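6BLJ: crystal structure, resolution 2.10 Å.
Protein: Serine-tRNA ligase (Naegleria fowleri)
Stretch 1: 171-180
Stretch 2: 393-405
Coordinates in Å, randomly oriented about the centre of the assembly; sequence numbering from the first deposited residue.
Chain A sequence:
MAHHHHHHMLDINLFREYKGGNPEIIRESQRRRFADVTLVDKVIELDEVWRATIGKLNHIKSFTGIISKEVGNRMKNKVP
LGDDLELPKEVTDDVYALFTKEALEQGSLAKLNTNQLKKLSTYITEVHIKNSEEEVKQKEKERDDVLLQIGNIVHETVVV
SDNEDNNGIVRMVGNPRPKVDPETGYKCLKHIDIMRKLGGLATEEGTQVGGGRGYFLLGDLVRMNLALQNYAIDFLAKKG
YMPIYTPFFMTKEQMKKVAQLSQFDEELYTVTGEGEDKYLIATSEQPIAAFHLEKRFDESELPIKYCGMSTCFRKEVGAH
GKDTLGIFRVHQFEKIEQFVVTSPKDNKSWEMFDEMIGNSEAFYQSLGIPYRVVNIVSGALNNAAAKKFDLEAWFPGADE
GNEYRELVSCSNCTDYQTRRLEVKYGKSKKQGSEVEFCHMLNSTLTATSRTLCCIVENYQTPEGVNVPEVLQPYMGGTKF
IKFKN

Stretch 1, residues 171-180: RMVGNPRPKV
Stretch 2, residues 393-405: AWFPGADEGNEYR

Two segments of one chain meet here, burying 457 Å² between them; no two touching residues are closer than 215 positions in sequence. Residues 171-173 finish a strand, after which the first stretch runs on as an extended loop. In the second, strand residues 393-394 and 404-405 are neighbours: A393 N donates to R405 O (2.8 Å), R405 N to A393 O (3.0 Å), and F395 N to E403 O (2.7 Å). Between them the chain makes a type I turn from F395 to A398, closed by A398 N to F395 O at 3.0 Å, and a type II turn from D399 to N402, closed by N402 N to D399 O at 2.9 Å. G401 occupies the latter at phi/psi 85/-12, where a side chain would be jammed against the preceding carbonyl. The register is set by two CA pairs, P176 with W394 at 6.4 Å and K179 with P396 at 4.9 Å.

K179 covers the most surface. Its backbone sits at -64/-35, and its CA-to-CB bond points sideways, but the chain, with chi angles m, t, p, t (-54°, -177°, 82°, 171°), brings its end to the second stretch. The long aliphatic part passes W394, with CG 4.3 Å from CZ2 of that ring, and CE lies 3.4 Å from P396 O. The ammonium NZ then donates to A398 O at 2.6 Å and forms a salt bridge with E403 OE2, also at 2.6 Å. Lysine suits this place because it combines a flexible hydrocarbon reach with a charged end able to serve several acceptors. E403, whose CA-to-CB bond points toward the first stretch, folds its side chain with chi1 -66° (m), chi2 87° (p) and chi3 4°; its OE2 also accepts from G401 N at 3.0 Å, so one carboxylate oxygen ties the lysine to the type II turn.

W394 is the second centre. Its CA-to-CB bond points toward the first stretch, with chi1 at 177° (t) and chi2 at -111°. P176, at phi/psi -71/124 with a C-gamma endo pucker, lies over one face of the indole: its CB is 3.2 Å from the centroid of the five-membered ring and only 2° off the normal, a CH-pi contact, and 3.4 Å from W394 CD1. Proline suits such a site, offering a compact aliphatic surface to an aromatic face. At the ring edge, NE1 donates to R177 O at 2.9 Å with an N-H...O angle of 139°. Tryptophan thus uses both its apolar face and its polar edge.

P396 is the next largest contributor. Its CB packs 3.9 Å from CG of R177, an arginine with chi1 73° (p), chi2 t and chi3 m, whose guanidinium is hydrogen-bonded elsewhere in the structure.

Farther along, Y404 (chi1 -81°, m; chi2 -74°) brings its OH within 3.2 Å of M172 CE and 4.1 Å of P176 CG. M172, with chi angles m, t, p, directs its flexible thioether methyl obliquely to the tyrosine ring, CE lying 3.8 Å from CZ.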

# COMPACT_ATOMS: atom_id res chain seq x y z
N ARG A 171 22.84 -14.28 28.12
CA ARG A 171 24.23 -14.14 28.52
C ARG A 171 24.77 -12.83 27.97
O ARG A 171 24.21 -12.25 27.04
CB ARG A 171 25.11 -15.31 28.06
CG ARG A 171 25.07 -15.55 26.57
CD ARG A 171 25.85 -16.80 26.20
NE ARG A 171 25.45 -17.26 24.87
CZ ARG A 171 24.52 -18.18 24.65
NH1 ARG A 171 23.91 -18.76 25.68
NH2 ARG A 171 24.20 -18.52 23.42
N MET A 172 25.86 -12.37 28.56
CA MET A 172 26.53 -11.16 28.13
C MET A 172 27.99 -11.49 27.88
O MET A 172 28.61 -12.21 28.67
CB MET A 172 26.37 -10.06 29.16
CG MET A 172 24.90 -9.72 29.36
SD MET A 172 24.62 -8.39 30.51
CE MET A 172 25.52 -7.10 29.69
N VAL A 173 28.51 -11.02 26.76
CA VAL A 173 29.85 -11.36 26.30
C VAL A 173 30.56 -10.09 25.86
O VAL A 173 30.08 -9.39 24.96
CB VAL A 173 29.82 -12.37 25.15
CG1 VAL A 173 31.24 -12.68 24.66
CG2 VAL A 173 29.09 -13.66 25.58
N GLY A 174 31.72 -9.82 26.43
CA GLY A 174 32.57 -8.74 25.97
C GLY A 174 32.82 -7.71 27.05
O GLY A 174 32.38 -7.85 28.19
N ASN A 175 33.54 -6.67 26.66
CA ASN A 175 33.97 -5.62 27.59
C ASN A 175 33.48 -4.28 27.05
O ASN A 175 34.20 -3.60 26.31
CB ASN A 175 35.48 -5.64 27.74
CG ASN A 175 35.99 -7.01 28.15
OD1 ASN A 175 36.66 -7.70 27.38
ND2 ASN A 175 35.65 -7.44 29.35
N PRO A 176 32.26 -3.88 27.40
CA PRO A 176 31.71 -2.62 26.85
C PRO A 176 32.42 -1.42 27.44
O PRO A 176 32.45 -1.24 28.66
CB PRO A 176 30.23 -2.67 27.26
CG PRO A 176 30.15 -3.65 28.39
CD PRO A 176 31.28 -4.63 28.20
N ARG A 177 32.97 -0.58 26.57
CA ARG A 177 33.63 0.62 27.04
C ARG A 177 32.60 1.56 27.67
O ARG A 177 31.45 1.60 27.24
CB ARG A 177 34.35 1.32 25.88
CG ARG A 177 33.40 2.05 24.86
CD ARG A 177 34.19 2.54 23.65
NE ARG A 177 34.91 3.78 23.96
CZ ARG A 177 35.76 4.39 23.13
NH1 ARG A 177 36.04 3.86 21.94
NH2 ARG A 177 36.35 5.51 23.51
N PRO A 178 32.98 2.30 28.72
CA PRO A 178 32.05 3.25 29.34
C PRO A 178 31.71 4.39 28.39
O PRO A 178 32.49 4.76 27.51
CB PRO A 178 32.82 3.77 30.56
CG PRO A 178 34.25 3.46 30.32
CD PRO A 178 34.33 2.33 29.32
N LYS A 179 30.52 4.94 28.57
CA LYS A 179 30.09 6.07 27.75
C LYS A 179 30.98 7.27 27.97
O LYS A 179 31.28 8.02 27.03
CB LYS A 179 28.63 6.40 28.05
CG LYS A 179 27.70 5.18 27.89
CD LYS A 179 26.23 5.50 28.12
CE LYS A 179 25.59 6.08 26.88
NZ LYS A 179 24.10 6.20 27.02
N VAL A 180 31.45 7.45 29.21
CA VAL A 180 32.36 8.53 29.58
C VAL A 180 33.64 7.89 30.10
O VAL A 180 33.60 7.05 31.01
CB VAL A 180 31.73 9.46 30.63
CG1 VAL A 180 32.70 10.55 31.03
CG2 VAL A 180 30.45 10.09 30.07
N ALA A 393 23.93 -5.58 20.51
CA ALA A 393 25.28 -5.07 20.71
C ALA A 393 25.26 -3.77 21.49
O ALA A 393 24.27 -3.05 21.53
CB ALA A 393 25.98 -4.86 19.37
N TRP A 394 26.41 -3.48 22.11
CA TRP A 394 26.64 -2.27 22.89
C TRP A 394 26.90 -1.07 22.00
O TRP A 394 27.80 -1.10 21.15
CB TRP A 394 27.83 -2.53 23.82
CG TRP A 394 28.31 -1.42 24.68
CD1 TRP A 394 29.49 -0.74 24.57
CD2 TRP A 394 27.64 -0.87 25.83
NE1 TRP A 394 29.59 0.21 25.57
CE2 TRP A 394 28.46 0.15 26.35
CE3 TRP A 394 26.41 -1.14 26.45
CZ2 TRP A 394 28.11 0.89 27.48
CZ3 TRP A 394 26.06 -0.39 27.57
CH2 TRP A 394 26.91 0.61 28.07
N PHE A 395 26.15 0.01 22.21
CA PHE A 395 26.32 1.28 21.51
C PHE A 395 26.68 2.36 22.53
O PHE A 395 25.78 2.99 23.12
CB PHE A 395 25.06 1.67 20.73
CG PHE A 395 24.85 0.90 19.45
CD1 PHE A 395 24.32 -0.38 19.47
CD2 PHE A 395 25.20 1.46 18.22
CE1 PHE A 395 24.12 -1.08 18.29
CE2 PHE A 395 25.00 0.76 17.03
CZ PHE A 395 24.46 -0.52 17.07
N PRO A 396 27.97 2.60 22.80
CA PRO A 396 28.35 3.52 23.89
C PRO A 396 27.97 4.98 23.64
O PRO A 396 28.01 5.78 24.58
CB PRO A 396 29.88 3.36 23.99
CG PRO A 396 30.31 2.89 22.61
CD PRO A 396 29.15 2.02 22.11
N GLY A 397 27.64 5.35 22.41
CA GLY A 397 27.16 6.68 22.16
C GLY A 397 25.66 6.85 22.23
O GLY A 397 25.17 7.96 21.98
N ALA A 398 24.89 5.81 22.54
CA ALA A 398 23.44 5.93 22.50
C ALA A 398 22.92 6.84 23.60
O ALA A 398 23.57 7.06 24.63
CB ALA A 398 22.76 4.57 22.66
N ASP A 399 21.71 7.35 23.38
CA ASP A 399 21.00 8.05 24.43
C ASP A 399 20.76 7.09 25.59
O ASP A 399 20.61 5.88 25.39
CB ASP A 399 19.66 8.61 23.92
CG ASP A 399 19.84 9.62 22.80
OD1 ASP A 399 20.86 10.35 22.83
OD2 ASP A 399 18.99 9.67 21.88
N GLU A 400 20.72 7.65 26.80
CA GLU A 400 20.61 6.87 28.02
C GLU A 400 19.47 5.86 27.93
O GLU A 400 18.36 6.18 27.49
CB GLU A 400 20.42 7.81 29.21
CG GLU A 400 20.47 7.16 30.58
CD GLU A 400 20.38 8.18 31.71
OE1 GLU A 400 19.80 9.27 31.49
OE2 GLU A 400 20.92 7.91 32.81
N GLY A 401 19.75 4.62 28.34
CA GLY A 401 18.80 3.54 28.28
C GLY A 401 18.70 2.81 26.96
O GLY A 401 18.10 1.73 26.92
N ASN A 402 19.29 3.33 25.89
CA ASN A 402 19.18 2.70 24.57
C ASN A 402 20.50 2.08 24.12
O ASN A 402 20.75 1.97 22.91
CB ASN A 402 18.71 3.71 23.53
CG ASN A 402 17.34 4.26 23.83
OD1 ASN A 402 16.36 3.51 23.95
ND2 ASN A 402 17.25 5.58 23.96
N GLU A 403 21.34 1.66 25.06
CA GLU A 403 22.71 1.27 24.72
C GLU A 403 22.80 -0.10 24.04
O GLU A 403 23.71 -0.31 23.25
CB GLU A 403 23.59 1.29 25.98
CG GLU A 403 23.78 2.68 26.58
CD GLU A 403 22.68 3.07 27.56
OE1 GLU A 403 21.79 2.24 27.84
OE2 GLU A 403 22.70 4.22 28.05
N TYR A 404 21.90 -1.03 24.35
CA TYR A 404 21.89 -2.34 23.71
C TYR A 404 20.84 -2.37 22.61
O TYR A 404 19.65 -2.20 22.89
CB TYR A 404 21.63 -3.46 24.73
CG TYR A 404 22.87 -3.86 25.51
CD1 TYR A 404 23.87 -4.61 24.90
CD2 TYR A 404 23.05 -3.47 26.84
CE1 TYR A 404 25.03 -4.97 25.58
CE2 TYR A 404 24.22 -3.84 27.55
CZ TYR A 404 25.20 -4.59 26.89
OH TYR A 404 26.36 -4.98 27.51
N ARG A 405 21.28 -2.59 21.36
CA ARG A 405 20.36 -2.64 20.22
C ARG A 405 20.63 -3.88 19.38
O ARG A 405 21.79 -4.29 19.21
CB ARG A 405 20.49 -1.38 19.35
CG ARG A 405 20.20 -0.06 20.07
CD ARG A 405 18.76 0.05 20.58
NE ARG A 405 17.75 -0.02 19.52
CZ ARG A 405 17.35 1.00 18.76
NH1 ARG A 405 17.86 2.22 18.91
NH2 ARG A 405 16.42 0.80 17.83